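Local atomic coordinates of transcriptional regulator, LYSR family (PDB entry 4AB5), a protein that probably binds DNA as a LysR-type transcription factor controlling methionine biosynthesis genes, its regulatory domain having the two-lobed fold that in relatives receives a small effector. Residues Glu6-Ile12 with Gln36-Val42; Ala47-Gly51 with Leu60-Ser64; Ile85-Pro91 with Ile144-Arg150; Phe103-Ile109 with Arg151-Ala155. One frame throughout, in Å; residues are numbered along the deposited sequence.

Contact 1 (Glu6-Ile12 with Gln36-Val42)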
loop_
_atom_site.group_PDB
_atom_site.type_symbol
_atom_site.label_atom_id
_atom_site.label_comp_id
_atom_site.label_asym_id
_atom_site.label_seq_id
_atom_site.Cartn_x
_atom_site.Cartn_y
_atom_site.Cartn_z
ATOM N N GLU B 6 27.316 15.816 8.096
ATOM C CA GLU B 6 26.506 16.891 7.522
ATOM C C GLU B 6 25.029 16.832 7.928
ATOM O O GLU B 6 24.307 15.909 7.541
ATOM C CB GLU B 6 26.684 16.980 5.996
ATOM C CG GLU B 6 26.241 18.310 5.406
ATOM C CD GLU B 6 26.325 18.396 3.894
ATOM O OE1 GLU B 6 27.333 17.921 3.319
ATOM O OE2 GLU B 6 25.393 18.971 3.285
ATOM N N ALA B 7 24.592 17.850 8.690
ATOM C CA ALA B 7 23.227 18.022 9.185
ATOM C C ALA B 7 22.298 18.703 8.157
ATOM O O ALA B 7 22.763 19.400 7.258
ATOM C CB ALA B 7 23.249 18.812 10.484
ATOM N N GLY B 8 20.999 18.483 8.308
ATOM C CA GLY B 8 19.984 19.037 7.421
ATOM C C GLY B 8 18.626 18.365 7.537
ATOM O O GLY B 8 18.365 17.622 8.487
ATOM N N GLU B 9 17.750 18.633 6.559
ATOM C CA GLU B 9 16.391 18.115 6.509
ATOM C C GLU B 9 16.035 17.698 5.100
ATOM O O GLU B 9 16.234 18.478 4.158
ATOM C CB GLU B 9 15.392 19.203 6.942
ATOM C CG GLU B 9 14.998 19.184 8.406
ATOM C CD GLU B 9 14.347 20.473 8.868
ATOM O OE1 GLU B 9 13.236 20.791 8.385
ATOM O OE2 GLU B 9 14.956 21.172 9.710
ATOM N N LEU B 10 15.478 16.475 4.959
ATOM C CA LEU B 10 14.996 15.989 3.680
ATOM C C LEU B 10 13.548 15.514 3.853
ATOM O O LEU B 10 13.303 14.356 4.189
ATOM C CB LEU B 10 15.930 14.923 3.076
ATOM C CG LEU B 10 15.544 14.230 1.749
ATOM C CD1 LEU B 10 15.009 15.204 0.698
ATOM C CD2 LEU B 10 16.720 13.465 1.191
ATOM N N ARG B 11 12.603 16.463 3.691
ATOM C CA ARG B 11 11.162 16.225 3.756
ATOM C C ARG B 11 10.737 15.966 2.309
ATOM O O ARG B 11 10.829 16.861 1.459
ATOM C CB ARG B 11 10.416 17.429 4.379
ATOM C CG ARG B 11 10.854 17.763 5.815
ATOM C CD ARG B 11 10.409 19.142 6.272
ATOM N NE ARG B 11 11.055 20.224 5.518
ATOM C CZ ARG B 11 10.673 21.497 5.547
ATOM N NH1 ARG B 11 9.660 21.876 6.311
ATOM N NH2 ARG B 11 11.303 22.400 4.810
ATOM N N ILE B 12 10.391 14.702 2.011
ATOM C CA ILE B 12 10.015 14.253 0.670
ATOM C C ILE B 12 8.512 14.386 0.433
ATOM O O ILE B 12 7.726 13.744 1.118
ATOM C CB ILE B 12 10.561 12.829 0.332
ATOM C CG1 ILE B 12 12.104 12.755 0.479
ATOM C CG2 ILE B 12 10.157 12.421 -1.078
ATOM C CD1 ILE B 12 12.602 11.555 1.163
ATOM N N GLN B 36 22.719 12.405 9.845
ATOM C CA GLN B 36 22.407 13.687 10.473
ATOM C C GLN B 36 21.263 14.421 9.777
ATOM O O GLN B 36 20.733 15.390 10.332
ATOM C CB GLN B 36 23.665 14.570 10.571
ATOM C CG GLN B 36 24.774 14.007 11.454
ATOM C CD GLN B 36 24.373 13.999 12.903
ATOM O OE1 GLN B 36 24.207 15.045 13.535
ATOM N NE2 GLN B 36 24.194 12.812 13.458
ATOM N N VAL B 37 20.881 13.958 8.570
ATOM C CA VAL B 37 19.816 14.536 7.753
ATOM C C VAL B 37 18.512 13.904 8.223
ATOM O O VAL B 37 18.346 12.685 8.131
ATOM C CB VAL B 37 20.077 14.341 6.222
ATOM C CG1 VAL B 37 18.873 14.757 5.377
ATOM C CG2 VAL B 37 21.327 15.086 5.771
ATOM N N GLU B 38 17.612 14.731 8.776
ATOM C CA GLU B 38 16.306 14.282 9.260
ATOM C C GLU B 38 15.372 14.014 8.083
ATOM O O GLU B 38 15.108 14.905 7.285
ATOM C CB GLU B 38 15.701 15.306 10.231
ATOM C CG GLU B 38 16.384 15.333 11.589
ATOM C CD GLU B 38 15.806 16.337 12.567
ATOM O OE1 GLU B 38 16.005 17.558 12.362
ATOM O OE2 GLU B 38 15.178 15.898 13.557
ATOM N N LEU B 39 14.921 12.770 7.953
ATOM C CA LEU B 39 14.039 12.339 6.867
ATOM C C LEU B 39 12.563 12.402 7.262
ATOM O O LEU B 39 12.214 12.167 8.419
ATOM C CB LEU B 39 14.412 10.917 6.400
ATOM C CG LEU B 39 15.669 10.765 5.531
ATOM C CD1 LEU B 39 16.121 9.312 5.497
ATOM C CD2 LEU B 39 15.425 11.241 4.099
ATOM N N ASP B 40 11.703 12.723 6.290
ATOM C CA ASP B 40 10.255 12.811 6.471
ATOM C C ASP B 40 9.534 12.635 5.143
ATOM O O ASP B 40 10.133 12.854 4.088
ATOM C CB ASP B 40 9.850 14.152 7.127
ATOM C CG ASP B 40 8.544 14.108 7.910
ATOM O OD1 ASP B 40 7.997 13.001 8.098
ATOM O OD2 ASP B 40 8.094 15.173 8.370
ATOM N N ILE B 41 8.254 12.208 5.199
ATOM C CA ILE B 41 7.387 12.040 4.031
ATOM C C ILE B 41 6.222 12.990 4.217
ATOM O O ILE B 41 5.543 12.921 5.238
ATOM C CB ILE B 41 6.928 10.568 3.788
ATOM C CG1 ILE B 41 8.141 9.608 3.633
ATOM C CG2 ILE B 41 5.988 10.483 2.558
ATOM C CD1 ILE B 41 7.917 8.213 4.108
ATOM N N VAL B 42 6.030 13.913 3.258
ATOM C CA VAL B 42 4.947 14.905 3.258
ATOM C C VAL B 42 3.959 14.481 2.151
ATOM O O VAL B 42 4.237 14.672 0.966
ATOM C CB VAL B 42 5.486 16.357 3.074
ATOM C CG1 VAL B 42 4.398 17.390 3.355
ATOM C CG2 VAL B 42 6.707 16.619 3.959
HETATM O O HOH W 1 25.149 13.183 7.892
#
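Arg11 and Asp40 touch through their aliphatic stems, CG of Arg11 lying 4.0 Å from CB of Asp40, while their flat ends, 19° from coplanar, draw apart until Arg11 NE and Asp40 OD2 are 6.5 Å from each other. Glu9 supplies the cover on one face of the guanidinium: its OE1 sits above the plane toward the rim, 3.6 Å from Arg11 NE, a long pairing of charges to which no N-H is directed. The directed bonds of Arg11 lead elsewhere, NE to Asp59 in a salt bridge and NH1 to the carbonyl of His56. A bend at chi3 (-66°) carries the group away from Asp40, whose OD1 is held by Arg135 of the second subunit and takes a weak bond from Ile41 N.

Beneath these charges runs a regular parallel ladder, the strand axes 14° apart. Five backbone bonds join alternate residues, among them Leu10 N to Glu38 O and Ile12 N to Asp40 O, both 2.8 Å. At the N-terminal end of the pair, a water bridges Glu6 O and Gln36 N. The reverse face is apolar. Leu10 and Leu39 lie side by side, CG of Leu10 being 3.8 Å from CD2 of Leu39, and Val37 CG1 comes within 3.7 Å of Leu10 CB.

That oily face meets helix 20-33, the crossover of this beta-alpha-beta unit, through Phe30, Leu23 and Met24, with helix 196-212 also reaching Leu10; strand 60-63 continues the sheet beyond strand 8-13.

Contact 2 (Ala47-Gly51 with Leu60-Ser64)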
loop_
_atom_site.group_PDB
_atom_site.type_symbol
_atom_site.label_atom_id
_atom_site.label_comp_id
_atom_site.label_asym_id
_atom_site.label_seq_id
_atom_site.Cartn_x
_atom_site.Cartn_y
_atom_site.Cartn_z
ATOM N N ALA B 47 -2.681 17.042 -4.121
ATOM C CA ALA B 47 -2.363 18.236 -4.898
ATOM C C ALA B 47 -0.866 18.310 -5.224
ATOM O O ALA B 47 -0.065 17.595 -4.615
ATOM C CB ALA B 47 -2.796 19.475 -4.131
ATOM N N ASP B 48 -0.500 19.193 -6.183
ATOM C CA ASP B 48 0.864 19.455 -6.665
ATOM C C ASP B 48 1.880 19.611 -5.522
ATOM O O ASP B 48 1.757 20.558 -4.733
ATOM C CB ASP B 48 0.877 20.707 -7.577
ATOM C CG ASP B 48 2.117 20.936 -8.436
ATOM O OD1 ASP B 48 3.074 20.129 -8.341
ATOM O OD2 ASP B 48 2.120 21.910 -9.224
ATOM N N PRO B 49 2.893 18.706 -5.417
ATOM C CA PRO B 49 3.892 18.866 -4.348
ATOM C C PRO B 49 4.904 20.003 -4.537
ATOM O O PRO B 49 5.664 20.281 -3.614
ATOM C CB PRO B 49 4.552 17.487 -4.264
ATOM C CG PRO B 49 4.391 16.885 -5.606
ATOM C CD PRO B 49 3.180 17.515 -6.254
ATOM N N VAL B 50 4.911 20.664 -5.713
ATOM C CA VAL B 50 5.809 21.784 -6.027
ATOM C C VAL B 50 5.503 22.993 -5.105
ATOM O O VAL B 50 6.425 23.700 -4.677
ATOM C CB VAL B 50 5.795 22.138 -7.545
ATOM C CG1 VAL B 50 6.549 23.437 -7.843
ATOM C CG2 VAL B 50 6.370 20.995 -8.377
ATOM N N GLY B 51 4.220 23.178 -4.788
ATOM C CA GLY B 51 3.749 24.243 -3.913
ATOM C C GLY B 51 4.365 24.175 -2.532
ATOM O O GLY B 51 4.772 25.199 -1.986
ATOM N N LEU B 60 12.257 18.269 -1.121
ATOM C CA LEU B 60 12.346 17.581 -2.409
ATOM C C LEU B 60 10.980 16.999 -2.767
ATOM O O LEU B 60 10.303 16.443 -1.894
ATOM C CB LEU B 60 13.427 16.493 -2.376
ATOM C CG LEU B 60 13.870 15.870 -3.697
ATOM C CD1 LEU B 60 15.352 15.579 -3.667
ATOM C CD2 LEU B 60 13.119 14.565 -3.970
ATOM N N ALA B 61 10.574 17.138 -4.049
ATOM C CA ALA B 61 9.301 16.626 -4.541
ATOM C C ALA B 61 9.458 15.691 -5.742
ATOM O O ALA B 61 10.222 15.994 -6.658
ATOM C CB ALA B 61 8.370 17.776 -4.891
ATOM N N ILE B 62 8.730 14.553 -5.728
ATOM C CA ILE B 62 8.697 13.593 -6.834
ATOM C C ILE B 62 7.529 14.043 -7.715
ATOM O O ILE B 62 6.385 14.108 -7.244
ATOM C CB ILE B 62 8.559 12.118 -6.340
ATOM C CG1 ILE B 62 9.686 11.711 -5.339
ATOM C CG2 ILE B 62 8.417 11.116 -7.502
ATOM C CD1 ILE B 62 11.224 11.859 -5.805
ATOM N N VAL B 63 7.835 14.433 -8.971
ATOM C CA VAL B 63 6.849 14.967 -9.912
ATOM C C VAL B 63 6.858 14.267 -11.289
ATOM O O VAL B 63 7.898 13.764 -11.718
ATOM C CB VAL B 63 6.956 16.517 -10.027
ATOM C CG1 VAL B 63 6.541 17.210 -8.721
ATOM C CG2 VAL B 63 8.355 16.961 -10.473
ATOM N N SER B 64 5.684 14.262 -11.969
ATOM C CA SER B 64 5.450 13.674 -13.298
ATOM C C SER B 64 5.687 14.655 -14.460
ATOM O O SER B 64 5.618 14.253 -15.626
ATOM C CB SER B 64 4.045 13.093 -13.383
ATOM O OG SER B 64 3.932 11.979 -12.517
#
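Pro49 lays its ring against Ala61 and Val63, and the conformations of three small side chains settle how the fit is made. The ring meets the strand chiefly through CB and CG. CB meets the methyl of Ala61, with Pro49 CB 3.9 Å from Ala61 CB, whereas CG reaches farther along and stands 3.8 Å from CG1 of Val63, close also to the carbonyl oxygen of Ile62.

Val63 turns CG1 beside its own backbone N (chi1 -67°), which brings that branch to the ring and leaves CG2 in the crowded position between N and the carbonyl carbon. The same CG1 serves a second neighbour: CG2 of Val50 comes to 3.8 Å from Val63 CG1, the two valines crossing at about a right angle. With CG1 of Val50 anti to the backbone N (chi1 171°), its CG2 lies beside that nitrogen and faces Val63.

Asp48 caps the turn that leads into helix 50-54. Its OD1 accepts a capping bond from Val50 N at 3.3 Å, fairly straight at the hydrogen (165°) but approached from well above the carboxylate plane. This short helix links strand 37-42 to strand 60-63, part of the alternating beta-alpha topology of the lobe.

Backbone bonds of strand 60-63 go to its sheet neighbours, Leu60 and Ile62 to strand 8-13, Ala61 and Val63 to strand 171-189. What joins Pro49 and Val50 to the strand is the set of carbon-carbon contacts, apolar packing held by shape and burial rather than by directed polar bonds.

Contact 3 (Ile85-Pro91 with Ile144-Arg150)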
loop_
_atom_site.group_PDB
_atom_site.type_symbol
_atom_site.label_atom_id
_atom_site.label_comp_id
_atom_site.label_asym_id
_atom_site.label_seq_id
_atom_site.Cartn_x
_atom_site.Cartn_y
_atom_site.Cartn_z
ATOM N N ILE B 85 -3.631 -3.347 -18.207
ATOM C CA ILE B 85 -3.779 -4.703 -17.681
ATOM C C ILE B 85 -5.219 -5.147 -17.664
ATOM O O ILE B 85 -6.108 -4.370 -17.306
ATOM C CB ILE B 85 -3.053 -4.963 -16.326
ATOM C CG1 ILE B 85 -3.552 -4.033 -15.184
ATOM C CG2 ILE B 85 -1.536 -4.895 -16.503
ATOM C CD1 ILE B 85 -3.366 -4.575 -13.749
ATOM N N CYS B 86 -5.447 -6.391 -18.082
ATOM C CA CYS B 86 -6.753 -7.057 -18.078
ATOM C C CYS B 86 -6.545 -8.531 -17.705
ATOM O O CYS B 86 -5.410 -9.001 -17.696
ATOM C CB CYS B 86 -7.481 -6.894 -19.413
ATOM S SG CYS B 86 -6.769 -7.844 -20.780
ATOM N N ALA B 87 -7.619 -9.252 -17.374
ATOM C CA ALA B 87 -7.534 -10.674 -17.042
ATOM C C ALA B 87 -7.226 -11.444 -18.337
ATOM O O ALA B 87 -7.613 -10.968 -19.408
ATOM C CB ALA B 87 -8.848 -11.154 -16.446
ATOM N N PRO B 88 -6.531 -12.611 -18.293
ATOM C CA PRO B 88 -6.232 -13.339 -19.545
ATOM C C PRO B 88 -7.450 -13.687 -20.419
ATOM O O PRO B 88 -7.314 -13.766 -21.634
ATOM C CB PRO B 88 -5.505 -14.592 -19.053
ATOM C CG PRO B 88 -4.931 -14.200 -17.737
ATOM C CD PRO B 88 -5.970 -13.321 -17.125
ATOM N N ASP B 89 -8.639 -13.850 -19.784
ATOM C CA ASP B 89 -9.951 -14.180 -20.367
ATOM C C ASP B 89 -10.597 -12.996 -21.078
ATOM O O ASP B 89 -11.193 -13.184 -22.138
ATOM C CB ASP B 89 -10.926 -14.658 -19.262
ATOM C CG ASP B 89 -10.828 -16.111 -18.853
ATOM O OD1 ASP B 89 -10.221 -16.910 -19.612
ATOM O OD2 ASP B 89 -11.402 -16.468 -17.801
ATOM N N HIS B 90 -10.557 -11.805 -20.445
ATOM C CA HIS B 90 -11.115 -10.527 -20.911
ATOM C C HIS B 90 -11.039 -10.313 -22.439
ATOM O O HIS B 90 -9.983 -10.556 -23.021
ATOM C CB HIS B 90 -10.430 -9.343 -20.169
ATOM C CG HIS B 90 -11.178 -8.042 -20.253
ATOM N ND1 HIS B 90 -11.884 -7.544 -19.169
ATOM C CD2 HIS B 90 -11.320 -7.185 -21.292
ATOM C CE1 HIS B 90 -12.435 -6.414 -19.587
ATOM N NE2 HIS B 90 -12.129 -6.163 -20.859
ATOM N N PRO B 91 -12.133 -9.815 -23.083
ATOM C CA PRO B 91 -12.099 -9.547 -24.534
ATOM C C PRO B 91 -10.947 -8.666 -25.030
ATOM O O PRO B 91 -10.457 -8.884 -26.140
ATOM C CB PRO B 91 -13.451 -8.874 -24.788
ATOM C CG PRO B 91 -14.338 -9.440 -23.734
ATOM C CD PRO B 91 -13.469 -9.512 -22.527
ATOM N N ILE B 144 -4.571 -5.417 -8.935
ATOM C CA ILE B 144 -4.254 -6.613 -9.712
ATOM C C ILE B 144 -5.263 -7.731 -9.498
ATOM O O ILE B 144 -5.722 -8.310 -10.484
ATOM C CB ILE B 144 -2.750 -7.029 -9.567
ATOM C CG1 ILE B 144 -1.887 -6.231 -10.559
ATOM C CG2 ILE B 144 -2.511 -8.545 -9.764
ATOM C CD1 ILE B 144 -1.031 -5.284 -9.953
ATOM N N GLN B 145 -5.658 -7.997 -8.233
ATOM C CA GLN B 145 -6.648 -9.054 -7.938
ATOM C C GLN B 145 -8.035 -8.740 -8.468
ATOM O O GLN B 145 -8.737 -9.647 -8.883
ATOM C CB GLN B 145 -6.689 -9.429 -6.451
ATOM C CG GLN B 145 -5.420 -10.107 -5.931
ATOM C CD GLN B 145 -4.984 -11.326 -6.713
ATOM O OE1 GLN B 145 -5.788 -12.161 -7.124
ATOM N NE2 GLN B 145 -3.686 -11.468 -6.896
ATOM N N LEU B 146 -8.406 -7.450 -8.486
ATOM C CA LEU B 146 -9.673 -6.964 -9.022
ATOM C C LEU B 146 -9.672 -7.091 -10.556
ATOM O O LEU B 146 -10.665 -7.543 -11.136
ATOM C CB LEU B 146 -9.918 -5.508 -8.596
ATOM C CG LEU B 146 -10.391 -5.273 -7.163
ATOM C CD1 LEU B 146 -10.411 -3.803 -6.857
ATOM C CD2 LEU B 146 -11.761 -5.878 -6.911
ATOM N N VAL B 147 -8.537 -6.741 -11.198
ATOM C CA VAL B 147 -8.357 -6.867 -12.648
ATOM C C VAL B 147 -8.451 -8.369 -13.044
ATOM O O VAL B 147 -9.228 -8.718 -13.933
ATOM C CB VAL B 147 -7.057 -6.164 -13.160
ATOM C CG1 VAL B 147 -6.823 -6.440 -14.635
ATOM C CG2 VAL B 147 -7.111 -4.654 -12.928
ATOM N N ALA B 148 -7.716 -9.244 -12.322
ATOM C CA ALA B 148 -7.671 -10.703 -12.523
ATOM C C ALA B 148 -9.035 -11.388 -12.376
ATOM O O ALA B 148 -9.282 -12.420 -13.011
ATOM C CB ALA B 148 -6.669 -11.326 -11.568
ATOM N N SER B 149 -9.913 -10.815 -11.534
ATOM C CA SER B 149 -11.269 -11.317 -11.259
ATOM C C SER B 149 -12.294 -10.721 -12.245
ATOM O O SER B 149 -13.501 -10.906 -12.065
ATOM C CB SER B 149 -11.660 -11.006 -9.817
ATOM O OG SER B 149 -10.715 -11.543 -8.902
ATOM N N ARG B 150 -11.795 -10.025 -13.302
ATOM C CA ARG B 150 -12.568 -9.363 -14.365
ATOM C C ARG B 150 -13.484 -8.252 -13.841
ATOM O O ARG B 150 -14.528 -7.976 -14.431
ATOM C CB ARG B 150 -13.309 -10.384 -15.262
ATOM C CG ARG B 150 -12.398 -11.107 -16.246
ATOM C CD ARG B 150 -13.150 -11.979 -17.236
ATOM N NE ARG B 150 -13.924 -11.184 -18.199
ATOM C CZ ARG B 150 -14.590 -11.688 -19.233
ATOM N NH1 ARG B 150 -14.581 -12.994 -19.468
ATOM N NH2 ARG B 150 -15.273 -10.889 -20.040
HETATM O O HOH W 2 -10.063 -7.753 -16.342
#
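Val147 fits against the end of strand 72-86, its CG1 3.5 Å from both the carbonyl oxygen of Ile85 and CA of Cys86. The other branch, CG2, lies 3.8 Å from CD1 of Ile85, which also touches Ile144 one helical turn back. Farther along, CB of Ala87 packs 3.6 Å from CG of Arg150. The arginine then runs along the 89-91 turn: CA of His90 lies over one face of the guanidinium, and CD of Pro91 is 3.4 Å from Arg150 NH2. A bend at chi3 (69°) lets the chain follow the turn in this way.

The next shell sets these groups in place. Positive phi (62°) makes Arg150 the C-prime residue of a Schellman motif, its N bonded to Val147 O and Arg151 N to Leu146 O. A water receives a bond from Ala87 N at 3.0 Å and gives one to Val147 O at 2.7 Å, tying strand end to helix end.

Around this junction, strand 154-157 pairs with strand 72-86 and shares the packing through Ala154 and Leu156, helix 158-166 closes on Ile85 and Ile144, and the far side of helix 140-148 faces Arg31 of the second subunit.

Contact 4 (Phe103-Ile109 with Arg151-Ala155)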
loop_
_atom_site.group_PDB
_atom_site.type_symbol
_atom_site.label_atom_id
_atom_site.label_comp_id
_atom_site.label_asym_id
_atom_site.label_seq_id
_atom_site.Cartn_x
_atom_site.Cartn_y
_atom_site.Cartn_z
ATOM N N PHE B 103 -11.552 1.873 -23.904
ATOM C CA PHE B 103 -11.805 2.139 -22.493
ATOM C C PHE B 103 -13.269 2.543 -22.225
ATOM O O PHE B 103 -13.703 2.448 -21.080
ATOM C CB PHE B 103 -10.858 3.246 -21.989
ATOM C CG PHE B 103 -9.388 2.891 -21.997
ATOM C CD1 PHE B 103 -8.613 3.093 -23.135
ATOM C CD2 PHE B 103 -8.774 2.363 -20.862
ATOM C CE1 PHE B 103 -7.257 2.756 -23.143
ATOM C CE2 PHE B 103 -7.419 2.025 -20.873
ATOM C CZ PHE B 103 -6.670 2.226 -22.010
ATOM N N ILE B 104 -14.022 2.981 -23.268
ATOM C CA ILE B 104 -15.416 3.449 -23.185
ATOM C C ILE B 104 -16.375 2.617 -22.301
ATOM O O ILE B 104 -16.961 3.158 -21.363
ATOM C CB ILE B 104 -16.016 3.880 -24.564
ATOM C CG1 ILE B 104 -15.356 5.180 -25.066
ATOM C CG2 ILE B 104 -17.558 4.044 -24.506
ATOM C CD1 ILE B 104 -15.588 5.534 -26.520
ATOM N N GLY B 105 -16.518 1.338 -22.589
ATOM C CA GLY B 105 -17.419 0.484 -21.820
ATOM C C GLY B 105 -16.924 -0.007 -20.470
ATOM O O GLY B 105 -17.702 -0.102 -19.519
ATOM N N GLU B 106 -15.621 -0.326 -20.401
ATOM C CA GLU B 106 -14.882 -0.919 -19.293
ATOM C C GLU B 106 -14.812 -0.085 -18.015
ATOM O O GLU B 106 -14.717 1.138 -18.085
ATOM C CB GLU B 106 -13.455 -1.259 -19.764
ATOM C CG GLU B 106 -13.258 -2.647 -20.375
ATOM C CD GLU B 106 -13.931 -2.992 -21.684
ATOM O OE1 GLU B 106 -13.481 -2.477 -22.732
ATOM O OE2 GLU B 106 -14.811 -3.884 -21.680
ATOM N N THR B 107 -14.781 -0.772 -16.847
ATOM C CA THR B 107 -14.598 -0.180 -15.517
ATOM C C THR B 107 -13.085 0.028 -15.364
ATOM O O THR B 107 -12.316 -0.902 -15.605
ATOM C CB THR B 107 -15.194 -1.116 -14.417
ATOM O OG1 THR B 107 -16.620 -1.081 -14.488
ATOM C CG2 THR B 107 -14.764 -0.737 -12.998
ATOM N N LEU B 108 -12.658 1.238 -14.988
ATOM C CA LEU B 108 -11.247 1.554 -14.807
ATOM C C LEU B 108 -10.870 1.528 -13.319
ATOM O O LEU B 108 -11.487 2.222 -12.510
ATOM C CB LEU B 108 -10.899 2.915 -15.466
ATOM C CG LEU B 108 -9.397 3.309 -15.558
ATOM C CD1 LEU B 108 -8.604 2.348 -16.449
ATOM C CD2 LEU B 108 -9.241 4.721 -16.059
ATOM N N ILE B 109 -9.879 0.699 -12.962
ATOM C CA ILE B 109 -9.383 0.592 -11.586
ATOM C C ILE B 109 -8.137 1.460 -11.434
ATOM O O ILE B 109 -7.178 1.303 -12.187
ATOM C CB ILE B 109 -9.219 -0.872 -11.089
ATOM C CG1 ILE B 109 -10.468 -1.711 -11.455
ATOM C CG2 ILE B 109 -8.956 -0.906 -9.567
ATOM C CD1 ILE B 109 -10.236 -3.142 -11.570
ATOM N N ARG B 151 -13.066 -7.594 -12.741
ATOM C CA ARG B 151 -13.813 -6.500 -12.107
ATOM C C ARG B 151 -13.590 -5.152 -12.794
ATOM O O ARG B 151 -14.260 -4.165 -12.473
ATOM C CB ARG B 151 -13.526 -6.436 -10.588
ATOM C CG ARG B 151 -14.171 -7.572 -9.804
ATOM C CD ARG B 151 -15.673 -7.391 -9.775
ATOM N NE ARG B 151 -16.378 -8.541 -9.224
ATOM C CZ ARG B 151 -17.012 -9.441 -9.959
ATOM N NH1 ARG B 151 -17.024 -9.338 -11.284
ATOM N NH2 ARG B 151 -17.637 -10.458 -9.379
ATOM N N GLY B 152 -12.670 -5.146 -13.751
ATOM C CA GLY B 152 -12.299 -3.977 -14.536
ATOM C C GLY B 152 -10.927 -4.125 -15.157
ATOM O O GLY B 152 -10.361 -5.227 -15.176
ATOM N N ILE B 153 -10.409 -3.009 -15.702
ATOM C CA ILE B 153 -9.073 -2.896 -16.306
ATOM C C ILE B 153 -8.283 -1.784 -15.606
ATOM O O ILE B 153 -8.875 -0.989 -14.877
ATOM C CB ILE B 153 -9.125 -2.728 -17.852
ATOM C CG1 ILE B 153 -9.887 -1.441 -18.282
ATOM C CG2 ILE B 153 -9.683 -3.999 -18.535
ATOM C CD1 ILE B 153 -9.661 -1.012 -19.715
ATOM N N ALA B 154 -6.956 -1.730 -15.803
ATOM C CA ALA B 154 -6.114 -0.702 -15.180
ATOM C C ALA B 154 -4.924 -0.344 -16.046
ATOM O O ALA B 154 -4.615 -1.062 -16.991
ATOM C CB ALA B 154 -5.625 -1.175 -13.815
ATOM N N ALA B 155 -4.263 0.782 -15.719
ATOM C CA ALA B 155 -3.036 1.259 -16.352
ATOM C C ALA B 155 -1.994 1.366 -15.245
ATOM O O ALA B 155 -2.198 2.085 -14.260
ATOM C CB ALA B 155 -3.250 2.614 -17.008
#
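Ile153 sends its long branch across to Glu106 and Phe103, and its atoms meet neighbours in turn. CB rests 3.5 Å from the carbonyl oxygen of Ile85 on the adjoining strand. The short branch, CG2, turns toward the side of His90. CG1, placed between the backbone N and the carbonyl carbon (chi1 61°), passes 3.7 Å from Thr107 O and 3.9 Å from Glu106 CB. Beyond it the chain extends, and CD1 ends 3.7 Å from CD2 of Phe103, the two side chains meeting at about a right angle, with Glu106 CB nearly as close to that methyl.

The backbone of the same residue is bonded at both ends: Ile153 N gives to Thr107 O at 2.8 Å, and Ile153 O accepts from Ile109 N at 2.7 Å, each oxygen met nearly head-on. This single bridge, flanking Leu108, connects the small parallel sheet of strands 108-110 and 134-136 to strand 154-157 of the large sheet, within the second lobe of a periplasmic-binding-protein-like fold.

Gly152 is met by the tip of Ile109, whose CD1 is 3.7 Å from Gly152 CA, while CG2 of Thr107 approaches Arg151 O at 3.5 Å. Leu120 of helix 119-125 packs on Phe103 and Leu108; Ile143 and Val147 of helix 140-148 touch Ile109.

Contacts 1 and 2 lie in one lobe, contacts 3 and 4 in the other, each pair on adjoining elements. Strands 8-13 and 60-63 adjoin, and Leu10 packs on Leu60; strands 72-86 and 154-157 adjoin likewise, with Ile85 N near Ala154 O at 2.8 Å, probably a hydrogen bond. Contacts 1 and 3 lie farthest apart, centres about 41 Å; both, and Arg151 of contact 4, reach the second subunit. Burial tracks chemistry: the touching residues of contact 2 are all buried and apolar, contact 1 has one charged, partly exposed face over a backbone ladder, contact 3 mixes a greasy core with an exposed arginine, and contact 4 combines buried packing with a single bridge.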